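PDB 6OMZ: dihydropteroate synthase from Mycobacterium smegmatis, which probably catalyses the condensation of para-aminobenzoate with 6-hydroxymethyl-7,8-dihydropterin diphosphate to give 7,8-dihydropteroate, a step of folate biosynthesis. Local coordinates for residues 46-49 with 50-54; 111-114 with 115-119; 178-182 with 183-187; 253-256 with 257-261; 278-281 with 282-285. The protein carries 1 engineered substitution. All coordinates share one frame; numbering follows the deposited sequence.

Contact 1: residues 46-49 with 50-54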
loop_
_atom_site.group_PDB
_atom_site.type_symbol
_atom_site.label_atom_id
_atom_site.label_comp_id
_atom_site.label_asym_id
_atom_site.label_seq_id
_atom_site.Cartn_x
_atom_site.Cartn_y
_atom_site.Cartn_z
ATOM N N ARG A 46 8.884 -9.461 -17.152
ATOM C CA ARG A 46 7.431 -9.344 -17.048
ATOM C C ARG A 46 7.043 -8.308 -16.002
ATOM O O ARG A 46 6.124 -7.509 -16.220
ATOM C CB ARG A 46 6.805 -10.699 -16.713
ATOM C CG ARG A 46 5.290 -10.743 -16.907
ATOM C CD ARG A 46 4.565 -11.494 -15.798
ATOM N NE ARG A 46 4.532 -12.943 -15.990
ATOM C CZ ARG A 46 3.436 -13.641 -16.286
ATOM N NH1 ARG A 46 2.266 -13.031 -16.432
ATOM N NH2 ARG A 46 3.510 -14.957 -16.431
ATOM N N ALA A 47 7.738 -8.306 -14.858
ATOM C CA ALA A 47 7.433 -7.337 -13.809
ATOM C C ALA A 47 7.802 -5.928 -14.245
ATOM O O ALA A 47 7.074 -4.971 -13.953
ATOM C CB ALA A 47 8.162 -7.708 -12.512
ATOM N N VAL A 48 8.924 -5.777 -14.950
ATOM C CA VAL A 48 9.301 -4.458 -15.444
ATOM C C VAL A 48 8.271 -3.946 -16.447
ATOM O O VAL A 48 7.845 -2.785 -16.383
ATOM C CB VAL A 48 10.715 -4.493 -16.046
ATOM C CG1 VAL A 48 10.972 -3.243 -16.878
ATOM C CG2 VAL A 48 11.751 -4.639 -14.936
ATOM N N GLU A 49 7.860 -4.798 -17.395
ATOM C CA GLU A 49 6.851 -4.359 -18.357
ATOM C C GLU A 49 5.534 -4.040 -17.665
ATOM O O GLU A 49 4.801 -3.143 -18.099
ATOM C CB GLU A 49 6.637 -5.421 -19.437
ATOM C CG GLU A 49 7.839 -5.626 -20.357
ATOM C CD GLU A 49 8.210 -4.381 -21.154
ATOM O OE1 GLU A 49 7.320 -3.540 -21.427
ATOM O OE2 GLU A 49 9.402 -4.246 -21.511
ATOM N N HIS A 50 5.221 -4.765 -16.591
ATOM C CA HIS A 50 4.038 -4.456 -15.793
ATOM C C HIS A 50 4.128 -3.047 -15.209
ATOM O O HIS A 50 3.202 -2.238 -15.354
ATOM C CB HIS A 50 3.883 -5.502 -14.685
ATOM C CG HIS A 50 2.600 -5.393 -13.921
ATOM N ND1 HIS A 50 2.386 -6.055 -12.734
ATOM C CD2 HIS A 50 1.460 -4.710 -14.182
ATOM C CE1 HIS A 50 1.173 -5.780 -12.290
ATOM N NE2 HIS A 50 0.588 -4.973 -13.155
ATOM N N GLY A 51 5.256 -2.728 -14.577
ATOM C CA GLY A 51 5.448 -1.391 -14.031
ATOM C C GLY A 51 5.404 -0.307 -15.095
ATOM O O GLY A 51 4.788 0.741 -14.896
ATOM N N LEU A 52 6.045 -0.548 -16.240
ATOM C CA LEU A 52 5.973 0.421 -17.335
ATOM C C LEU A 52 4.534 0.645 -17.786
ATOM O O LEU A 52 4.142 1.777 -18.117
ATOM C CB LEU A 52 6.829 -0.056 -18.505
ATOM C CG LEU A 52 8.342 -0.099 -18.290
ATOM C CD1 LEU A 52 9.015 -0.672 -19.522
ATOM C CD2 LEU A 52 8.872 1.303 -17.997
ATOM N N ALA A 53 3.733 -0.427 -17.819
ATOM C CA ALA A 53 2.342 -0.306 -18.248
ATOM C C ALA A 53 1.513 0.479 -17.236
ATOM O O ALA A 53 0.590 1.214 -17.614
ATOM C CB ALA A 53 1.739 -1.692 -18.459
ATOM N N LEU A 54 1.797 0.301 -15.946
ATOM C CA LEU A 54 1.084 1.059 -14.924
ATOM C C LEU A 54 1.449 2.536 -14.981
ATOM O O LEU A 54 0.590 3.404 -14.772
ATOM C CB LEU A 54 1.391 0.487 -13.541
ATOM C CG LEU A 54 0.974 -0.967 -13.315
ATOM C CD1 LEU A 54 1.244 -1.343 -11.863
ATOM C CD2 LEU A 54 -0.506 -1.170 -13.657
#
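E49 and L52 meet one turn apart on the outer side of helix 44-56, and H50, the next residue on from E49, turns toward strand 23-29 and D33. E49 folds back on itself: its chain is bent about CB-CG (chi2 -62°), which brings the carboxylate to L52 CD1, with OE1 3.8 Å from that methyl. The two side chains run at a slant to one another, and the contact is van der Waals. The same methyl, CD1, also meets V48 CG1 at 4.2 Å, the valine and leucine lying side by side and pointing the same way. L52 CG sits 3.3 Å from V48 O, the same carbonyl that accepts the L52 amide at 2.9 Å in a nearly straight bond (168°). H50 leaves the helix differently. Its CG is anti to the backbone N (chi1 -172°), and CB rests 3.3 Å from A47 O, while the ring swings away from E49 and L52. There ND1 is hydrogen-bonded to D33 OD2 of helix 30-35, and the ring touches V28 of the strand 23-29. Backbone bonds from H50 N to R46 O and from A53 N to E49 O, both 2.9 Å, complete the turn. V48 meanwhile packs on V88, E91 and L92 of helix 78-93. L52 CD1 therefore bridges the buried V48 and the exposed carboxylate of E49, while H50 has its ring fixed by an aspartate, which would probably favour a proton on ND1.

Contact 2: residues 111-114 with 115-119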
loop_
_atom_site.group_PDB
_atom_site.type_symbol
_atom_site.label_atom_id
_atom_site.label_comp_id
_atom_site.label_asym_id
_atom_site.label_seq_id
_atom_site.Cartn_x
_atom_site.Cartn_y
_atom_site.Cartn_z
ATOM N N ALA A 111 18.641 -2.768 0.449
ATOM C CA ALA A 111 19.028 -3.206 -0.892
ATOM C C ALA A 111 18.154 -2.563 -1.967
ATOM O O ALA A 111 18.645 -2.199 -3.043
ATOM C CB ALA A 111 18.958 -4.732 -0.994
ATOM N N ALA A 112 16.857 -2.411 -1.693
ATOM C CA ALA A 112 15.962 -1.777 -2.655
ATOM C C ALA A 112 16.313 -0.308 -2.851
ATOM O O ALA A 112 16.244 0.206 -3.975
ATOM C CB ALA A 112 14.510 -1.919 -2.193
ATOM N N LEU A 113 16.670 0.388 -1.767
ATOM C CA LEU A 113 17.109 1.776 -1.882
ATOM C C LEU A 113 18.388 1.885 -2.704
ATOM O O LEU A 113 18.528 2.796 -3.535
ATOM C CB LEU A 113 17.316 2.382 -0.491
ATOM C CG LEU A 113 16.043 2.548 0.341
ATOM C CD1 LEU A 113 16.328 2.984 1.766
ATOM C CD2 LEU A 113 15.106 3.545 -0.336
ATOM N N GLU A 114 19.349 0.985 -2.461
ATOM C CA GLU A 114 20.537 0.940 -3.309
ATOM C C GLU A 114 20.160 0.787 -4.774
ATOM O O GLU A 114 20.838 1.329 -5.656
ATOM C CB GLU A 114 21.457 -0.212 -2.901
ATOM C CG GLU A 114 22.016 -0.134 -1.492
ATOM C CD GLU A 114 22.854 -1.356 -1.161
ATOM O OE1 GLU A 114 23.870 -1.576 -1.855
ATOM O OE2 GLU A 114 22.496 -2.108 -0.222
ATOM N N ALA A 115 19.097 0.029 -5.056
ATOM C CA ALA A 115 18.707 -0.230 -6.436
ATOM C C ALA A 115 17.912 0.907 -7.064
ATOM O O ALA A 115 17.645 0.849 -8.270
ATOM C CB ALA A 115 17.880 -1.514 -6.530
ATOM N N GLY A 116 17.502 1.908 -6.290
ATOM C CA GLY A 116 16.838 3.076 -6.845
ATOM C C GLY A 116 15.458 3.364 -6.293
ATOM O O GLY A 116 14.829 4.334 -6.742
ATOM N N ALA A 117 14.939 2.570 -5.360
ATOM C CA ALA A 117 13.680 2.903 -4.718
ATOM C C ALA A 117 13.840 4.197 -3.929
ATOM O O ALA A 117 14.914 4.499 -3.408
ATOM C CB ALA A 117 13.229 1.780 -3.784
ATOM N N HIS A 118 12.763 4.971 -3.856
ATOM C CA HIS A 118 12.791 6.259 -3.168
ATOM C C HIS A 118 11.805 6.367 -2.015
ATOM O O HIS A 118 11.747 7.423 -1.377
ATOM C CB HIS A 118 12.526 7.403 -4.155
ATOM C CG HIS A 118 13.712 7.759 -4.997
ATOM N ND1 HIS A 118 13.609 8.509 -6.150
ATOM C CD2 HIS A 118 15.029 7.474 -4.850
ATOM C CE1 HIS A 118 14.810 8.665 -6.680
ATOM N NE2 HIS A 118 15.689 8.047 -5.911
ATOM N N ILE A 119 11.011 5.329 -1.756
ATOM C CA ILE A 119 10.061 5.281 -0.650
ATOM C C ILE A 119 10.101 3.863 -0.091
ATOM O O ILE A 119 10.258 2.903 -0.845
ATOM C CB ILE A 119 8.624 5.614 -1.129
ATOM C CG1 ILE A 119 8.525 7.016 -1.743
ATOM C CG2 ILE A 119 7.589 5.438 -0.006
ATOM C CD1 ILE A 119 7.217 7.180 -2.515
#
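The backbone of A112 and A117 closes the end of helix 106-114 in a Schellman motif: A117 N reaches back to A112 O at 3.0 Å, G116 N bonds L113 O at 3.1 Å, and G116 takes a positive phi of 122°. The G116 bond is steep, since its donor stands above the plane of the L113 carbonyl and not on a lone pair. A115 N still makes a helical bond to A111 O, with a weak second one to A112 O. Among the side chains, L113 makes the reach from the helix to A117. Though L113 CB points away, CD2 comes round to 3.2 Å from A117 O and 4.3 Å from A117 CB. That methyl of A117 also lies 3.4 Å from A112 O and 4.2 Å from A112 CB. A112 and A115 rest on I89 of helix 78-93, and A117 on I99 of strand 98-102, whose backbone then pairs with H118 and I119 as strand 119-122 begins. Glycine's lack of a CB lets the chain turn at G116 without striking the preceding carbonyl. The last-turn carbonyls A112 O and L113 O are thus satisfied by the amides of A117 and G116, with the A117 methyl set against A112 O.

Contact 3: residues 178-182 with 183-187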
loop_
_atom_site.group_PDB
_atom_site.type_symbol
_atom_site.label_atom_id
_atom_site.label_comp_id
_atom_site.label_asym_id
_atom_site.label_seq_id
_atom_site.Cartn_x
_atom_site.Cartn_y
_atom_site.Cartn_z
ATOM N N ASP A 178 5.736 8.810 16.234
ATOM C CA ASP A 178 6.601 9.261 17.330
ATOM C C ASP A 178 7.885 8.449 17.415
ATOM O O ASP A 178 8.968 9.006 17.646
ATOM C CB ASP A 178 5.875 9.160 18.670
ATOM C CG ASP A 178 4.850 10.236 18.857
ATOM O OD1 ASP A 178 4.976 11.290 18.196
ATOM O OD2 ASP A 178 3.931 10.032 19.674
ATOM N N ALA A 179 7.778 7.127 17.293
ATOM C CA ALA A 179 8.967 6.293 17.413
ATOM C C ALA A 179 9.912 6.526 16.242
ATOM O O ALA A 179 11.140 6.496 16.413
ATOM C CB ALA A 179 8.569 4.823 17.515
ATOM N N ALA A 180 9.357 6.770 15.049
ATOM C CA ALA A 180 10.185 7.103 13.893
ATOM C C ALA A 180 10.954 8.396 14.131
ATOM O O ALA A 180 12.173 8.459 13.914
ATOM C CB ALA A 180 9.313 7.209 12.639
ATOM N N VAL A 181 10.258 9.441 14.593
ATOM C CA VAL A 181 10.917 10.721 14.848
ATOM C C VAL A 181 11.988 10.577 15.928
ATOM O O VAL A 181 13.094 11.120 15.801
ATOM C CB VAL A 181 9.870 11.793 15.207
ATOM C CG1 VAL A 181 10.541 13.108 15.596
ATOM C CG2 VAL A 181 8.937 12.015 14.036
ATOM N N THR A 182 11.691 9.826 16.994
ATOM C CA THR A 182 12.691 9.580 18.035
ATOM C C THR A 182 13.940 8.914 17.471
ATOM O O THR A 182 15.065 9.213 17.902
ATOM C CB THR A 182 12.082 8.724 19.143
ATOM O OG1 THR A 182 11.082 9.491 19.823
ATOM C CG2 THR A 182 13.137 8.273 20.143
ATOM N N ALA A 183 13.763 8.025 16.496
ATOM C CA ALA A 183 14.881 7.362 15.841
ATOM C C ALA A 183 15.619 8.259 14.852
ATOM O O ALA A 183 16.637 7.828 14.301
ATOM C CB ALA A 183 14.382 6.109 15.115
ATOM N N GLY A 184 15.134 9.475 14.596
ATOM C CA GLY A 184 15.820 10.412 13.719
ATOM C C GLY A 184 15.195 10.591 12.349
ATOM O O GLY A 184 15.769 11.294 11.510
ATOM N N VAL A 185 14.048 9.975 12.080
ATOM C CA VAL A 185 13.334 10.252 10.840
ATOM C C VAL A 185 12.679 11.623 10.946
ATOM O O VAL A 185 12.104 11.977 11.984
ATOM C CB VAL A 185 12.297 9.149 10.562
ATOM C CG1 VAL A 185 11.510 9.451 9.279
ATOM C CG2 VAL A 185 12.988 7.801 10.432
ATOM N N GLU A 186 12.776 12.417 9.881
ATOM C CA GLU A 186 12.164 13.739 9.928
ATOM C C GLU A 186 10.649 13.602 9.814
ATOM O O GLU A 186 10.157 12.803 9.009
ATOM C CB GLU A 186 12.699 14.643 8.818
ATOM C CG GLU A 186 14.216 14.864 8.856
ATOM C CD GLU A 186 14.684 15.731 10.020
ATOM O OE1 GLU A 186 15.910 15.783 10.262
ATOM O OE2 GLU A 186 13.835 16.362 10.690
ATOM N N PRO A 187 9.887 14.339 10.625
ATOM C CA PRO A 187 8.420 14.177 10.606
ATOM C C PRO A 187 7.815 14.369 9.230
ATOM O O PRO A 187 6.850 13.677 8.878
ATOM C CB PRO A 187 7.936 15.258 11.586
ATOM C CG PRO A 187 9.117 15.592 12.424
ATOM C CD PRO A 187 10.332 15.373 11.577
HETATM O O HOH W 1 13.693 13.521 13.805
#
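V181 packs against the carbonyl of V185 across a Schellman motif that ends helix 165-182 and turns the chain toward strand 190-193 of the TIM barrel. G184, at a positive phi of 106°, makes the turn: its amide bonds V181 O at 2.9 Å from above the carbonyl plane, and V185 N returns to A180 O at 3.0 Å. Starting from the V181 backbone, CA sends its hydrogen almost straight at V185 O (170° at the hydrogen), a CA-H...O contact. Next comes CB, 3.9 Å from the same oxygen. There the side chain forks. CG1, anti to the backbone N (chi1 175°), lies 4.1 Å from V185 O, whereas CG2 leans closer to that oxygen and reaches on to P187 CG, 3.9 Å away. The valine and the proline ring cross at about a right angle, so the methyl meets the ring at its CG corner. Meanwhile V185 CB approaches A180 CB at 4.1 Å. A180 and V185 both pack against W143 and L190, residues of strands 143-146 and 190-193, and V185 also touches L136 and A137 of helix 132-139. The hydrophobic face of the turn is therefore seated on the barrel. One water joins the two valine carbonyls by donating to both, 3.2 Å to V181 O and 2.9 Å to V185 O.

Contact 4: residues 253-256 with 257-261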
loop_
_atom_site.group_PDB
_atom_site.type_symbol
_atom_site.label_atom_id
_atom_site.label_comp_id
_atom_site.label_asym_id
_atom_site.label_seq_id
_atom_site.Cartn_x
_atom_site.Cartn_y
_atom_site.Cartn_z
ATOM N N THR A 253 -13.260 -0.753 -6.022
ATOM C CA THR A 253 -11.952 -0.194 -5.682
ATOM C C THR A 253 -11.787 1.211 -6.250
ATOM O O THR A 253 -11.298 2.114 -5.563
ATOM C CB THR A 253 -10.846 -1.121 -6.199
ATOM O OG1 THR A 253 -10.924 -2.387 -5.519
ATOM C CG2 THR A 253 -9.466 -0.507 -5.978
ATOM N N ALA A 254 -12.204 1.414 -7.500
ATOM C CA ALA A 254 -12.055 2.718 -8.137
ATOM C C ALA A 254 -12.930 3.772 -7.468
ATOM O O ALA A 254 -12.534 4.940 -7.366
ATOM C CB ALA A 254 -12.391 2.605 -9.626
ATOM N N VAL A 255 -14.138 3.390 -7.041
ATOM C CA VAL A 255 -14.992 4.318 -6.305
ATOM C C VAL A 255 -14.334 4.723 -4.987
ATOM O O VAL A 255 -14.376 5.894 -4.592
ATOM C CB VAL A 255 -16.391 3.708 -6.088
ATOM C CG1 VAL A 255 -17.242 4.621 -5.204
ATOM C CG2 VAL A 255 -17.071 3.482 -7.436
ATOM N N ILE A 256 -13.700 3.771 -4.295
ATOM C CA ILE A 256 -12.977 4.120 -3.076
ATOM C C ILE A 256 -11.860 5.119 -3.377
ATOM O O ILE A 256 -11.634 6.058 -2.608
ATOM C CB ILE A 256 -12.456 2.845 -2.391
ATOM C CG1 ILE A 256 -13.641 2.146 -1.704
ATOM C CG2 ILE A 256 -11.330 3.166 -1.394
ATOM C CD1 ILE A 256 -13.304 0.824 -1.049
ATOM N N SER A 257 -11.160 4.955 -4.507
ATOM C CA SER A 257 -10.139 5.947 -4.857
ATOM C C SER A 257 -10.739 7.348 -4.940
ATOM O O SER A 257 -10.156 8.314 -4.433
ATOM C CB SER A 257 -9.459 5.588 -6.176
ATOM O OG SER A 257 -8.644 4.433 -6.049
ATOM N N VAL A 258 -11.922 7.469 -5.545
ATOM C CA VAL A 258 -12.572 8.771 -5.682
ATOM C C VAL A 258 -12.983 9.327 -4.319
ATOM O O VAL A 258 -12.766 10.510 -4.021
ATOM C CB VAL A 258 -13.771 8.660 -6.639
ATOM C CG1 VAL A 258 -14.705 9.874 -6.483
ATOM C CG2 VAL A 258 -13.265 8.578 -8.058
ATOM N N LEU A 259 -13.608 8.496 -3.477
ATOM C CA LEU A 259 -14.048 8.990 -2.173
ATOM C C LEU A 259 -12.850 9.299 -1.286
ATOM O O LEU A 259 -12.857 10.285 -0.539
ATOM C CB LEU A 259 -14.981 7.973 -1.506
ATOM C CG LEU A 259 -16.343 7.776 -2.192
ATOM C CD1 LEU A 259 -17.144 6.668 -1.526
ATOM C CD2 LEU A 259 -17.151 9.074 -2.190
ATOM N N ALA A 260 -11.799 8.481 -1.378
ATOM C CA ALA A 260 -10.570 8.797 -0.656
ATOM C C ALA A 260 -9.984 10.124 -1.121
ATOM O O ALA A 260 -9.568 10.950 -0.298
ATOM C CB ALA A 260 -9.554 7.673 -0.837
ATOM N N ALA A 261 -9.938 10.349 -2.441
ATOM C CA ALA A 261 -9.426 11.623 -2.937
ATOM C C ALA A 261 -10.263 12.790 -2.426
ATOM O O ALA A 261 -9.713 13.821 -2.017
ATOM C CB ALA A 261 -9.381 11.624 -4.466
HETATM O O HOH W 2 -8.919 2.630 -4.097
#
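T253 O is held from two directions: the amide of S257 donates to it at 3.0 Å, and a water donates at 2.8 Å. The same water is hydrogen-bonded to S257 OG at 2.7 Å, so the serine hydroxyl and its own backbone N are both tied to one carbonyl of the preceding turn, the first through water. S257 OG lies anti to its carbonyl carbon (chi1 -69°), which brings it back along the helix toward T253, and it also bonds S276 OG. T253 OG1 is occupied by R249 O and R228 N. Further on, A260 N bonds I256 O at 2.7 Å in a nearly straight bond (165°), with A260 CB 3.2 Å from that oxygen. V255 CG1 and L259 CD1 meet at 4.2 Å on the outer side. I256 turns the other way and packs on F231 and L232. Helix 250-262 is thus wedged between three elements of the TIM barrel: S257 and A260 press on V268 of strand 267-270, I256 and T253 on helix 230-235, and A254, V258 and A261 on helix 273-287.

Contact 5: residues 278-281 with 282-285. With EDO (1,2-ethanediol), chain F.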
loop_
_atom_site.group_PDB
_atom_site.type_symbol
_atom_site.label_atom_id
_atom_site.label_comp_id
_atom_site.label_asym_id
_atom_site.label_seq_id
_atom_site.Cartn_x
_atom_site.Cartn_y
_atom_site.Cartn_z
ATOM N N ASP A 278 -9.170 6.414 -14.422
ATOM C CA ASP A 278 -10.452 6.755 -15.046
ATOM C C ASP A 278 -11.368 7.451 -14.043
ATOM O O ASP A 278 -12.012 8.460 -14.348
ATOM C CB ASP A 278 -11.165 5.494 -15.561
ATOM C CG ASP A 278 -10.528 4.865 -16.788
ATOM O OD1 ASP A 278 -9.528 5.378 -17.346
ATOM O OD2 ASP A 278 -11.080 3.817 -17.210
ATOM N N ALA A 279 -11.482 6.872 -12.849
ATOM C CA ALA A 279 -12.396 7.398 -11.843
ATOM C C ALA A 279 -11.974 8.785 -11.380
ATOM O O ALA A 279 -12.816 9.674 -11.196
ATOM C CB ALA A 279 -12.459 6.427 -10.665
ATOM N N LEU A 280 -10.670 8.996 -11.209
ATOM C CA LEU A 280 -10.192 10.298 -10.777
ATOM C C LEU A 280 -10.309 11.333 -11.890
ATOM O O LEU A 280 -10.460 12.524 -11.602
ATOM C CB LEU A 280 -8.753 10.185 -10.283
ATOM C CG LEU A 280 -8.625 9.396 -8.977
ATOM C CD1 LEU A 280 -7.180 9.021 -8.739
ATOM C CD2 LEU A 280 -9.182 10.201 -7.779
ATOM N N LYS A 281 -10.238 10.909 -13.158
ATOM C CA LYS A 281 -10.507 11.849 -14.242
ATOM C C LYS A 281 -11.965 12.303 -14.227
ATOM O O LYS A 281 -12.262 13.464 -14.547
ATOM C CB LYS A 281 -10.145 11.228 -15.600
ATOM C CG LYS A 281 -8.629 11.100 -15.842
ATOM C CD LYS A 281 -8.305 10.387 -17.162
ATOM C CE LYS A 281 -6.781 10.348 -17.406
ATOM N NZ LYS A 281 -6.432 9.434 -18.524
ATOM N N VAL A 282 -12.894 11.400 -13.892
ATOM C CA VAL A 282 -14.293 11.796 -13.761
ATOM C C VAL A 282 -14.450 12.804 -12.621
ATOM O O VAL A 282 -15.094 13.847 -12.772
ATOM C CB VAL A 282 -15.192 10.560 -13.565
ATOM C CG1 VAL A 282 -16.592 10.978 -13.135
ATOM C CG2 VAL A 282 -15.244 9.712 -14.843
ATOM N N LEU A 283 -13.851 12.509 -11.466
ATOM C CA LEU A 283 -13.921 13.439 -10.340
ATOM C C LEU A 283 -13.389 14.813 -10.726
ATOM O O LEU A 283 -14.001 15.837 -10.405
ATOM C CB LEU A 283 -13.143 12.882 -9.145
ATOM C CG LEU A 283 -13.065 13.777 -7.912
ATOM C CD1 LEU A 283 -14.459 14.019 -7.360
ATOM C CD2 LEU A 283 -12.161 13.128 -6.855
ATOM N N GLY A 284 -12.239 14.850 -11.404
ATOM C CA GLY A 284 -11.668 16.125 -11.809
ATOM C C GLY A 284 -12.532 16.869 -12.810
ATOM O O GLY A 284 -12.707 18.086 -12.703
ATOM N N ALA A 285 -13.089 16.152 -13.793
ATOM C CA ALA A 285 -13.913 16.810 -14.805
ATOM C C ALA A 285 -15.212 17.332 -14.207
ATOM O O ALA A 285 -15.679 18.419 -14.571
ATOM C CB ALA A 285 -14.203 15.843 -15.953
HETATM C C1 EDO F . -3.468 7.343 -19.292
HETATM O O1 EDO F . -4.320 7.748 -20.367
HETATM C C2 EDO F . -2.779 8.554 -18.680
HETATM O O2 EDO F . -3.723 9.336 -17.942
#
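L280 and L283 lie along one flank of helix 273-287, the last helix of the TIM-barrel fold, with four alpha-helical hydrogen bonds tying their turn together. These backbone bonds run from V282 N to D278 O, L283 N to A279 O, G284 N to L280 O and A285 N to K281 O, the last two at 2.9 Å. The apolar contact is a light one: L280 CD2 and L283 CD2 meet at 4.3 Å. L283 has its CG anti to the backbone N (chi1 177°), which carries its branch along the flank that L280 also occupies. Both leucines look to helix 250-262, where L280 touches A261, L283 touches M262, and A279 packs on A254 and V258. On the solvent side V282 lies against two carbonyls: its CB is 3.5 Å from A279 O, which L283 N bonds, and its CG2 3.5 Å from D278 O, which V282's own N bonds. The polar contact is made by K281, whose chain is fully extended beyond CG and carries its ammonium well clear of the helix. There it holds a 1,2-ethanediol, probably taken up from the crystallisation liquor, by both hydroxyl oxygens. The grip is uneven, since K281 NZ bonds O1 of the diol only weakly at 3.3 Å but O2 at 2.8 Å.

All five contacts are local and follow one another along a chain folded as a TIM barrel, its eight parallel strands ringed by helices. Contact 1 on helix 44-56 and contact 2 at the end of helix 106-114 have centres about 17 Å apart; contact 3, closing helix 165-182, has its centre about 20 Å from that of contact 2. Contacts 2 and 3 share the Schellman motif, each leading its helix into the next strand. Contacts 4 and 5 alone touch, their centres about 10 Å apart, because helices 250-262 and 273-287 pack side by side. Together they sample the helical layer around a sheet whose strands and the loops after them supply the pterin pocket.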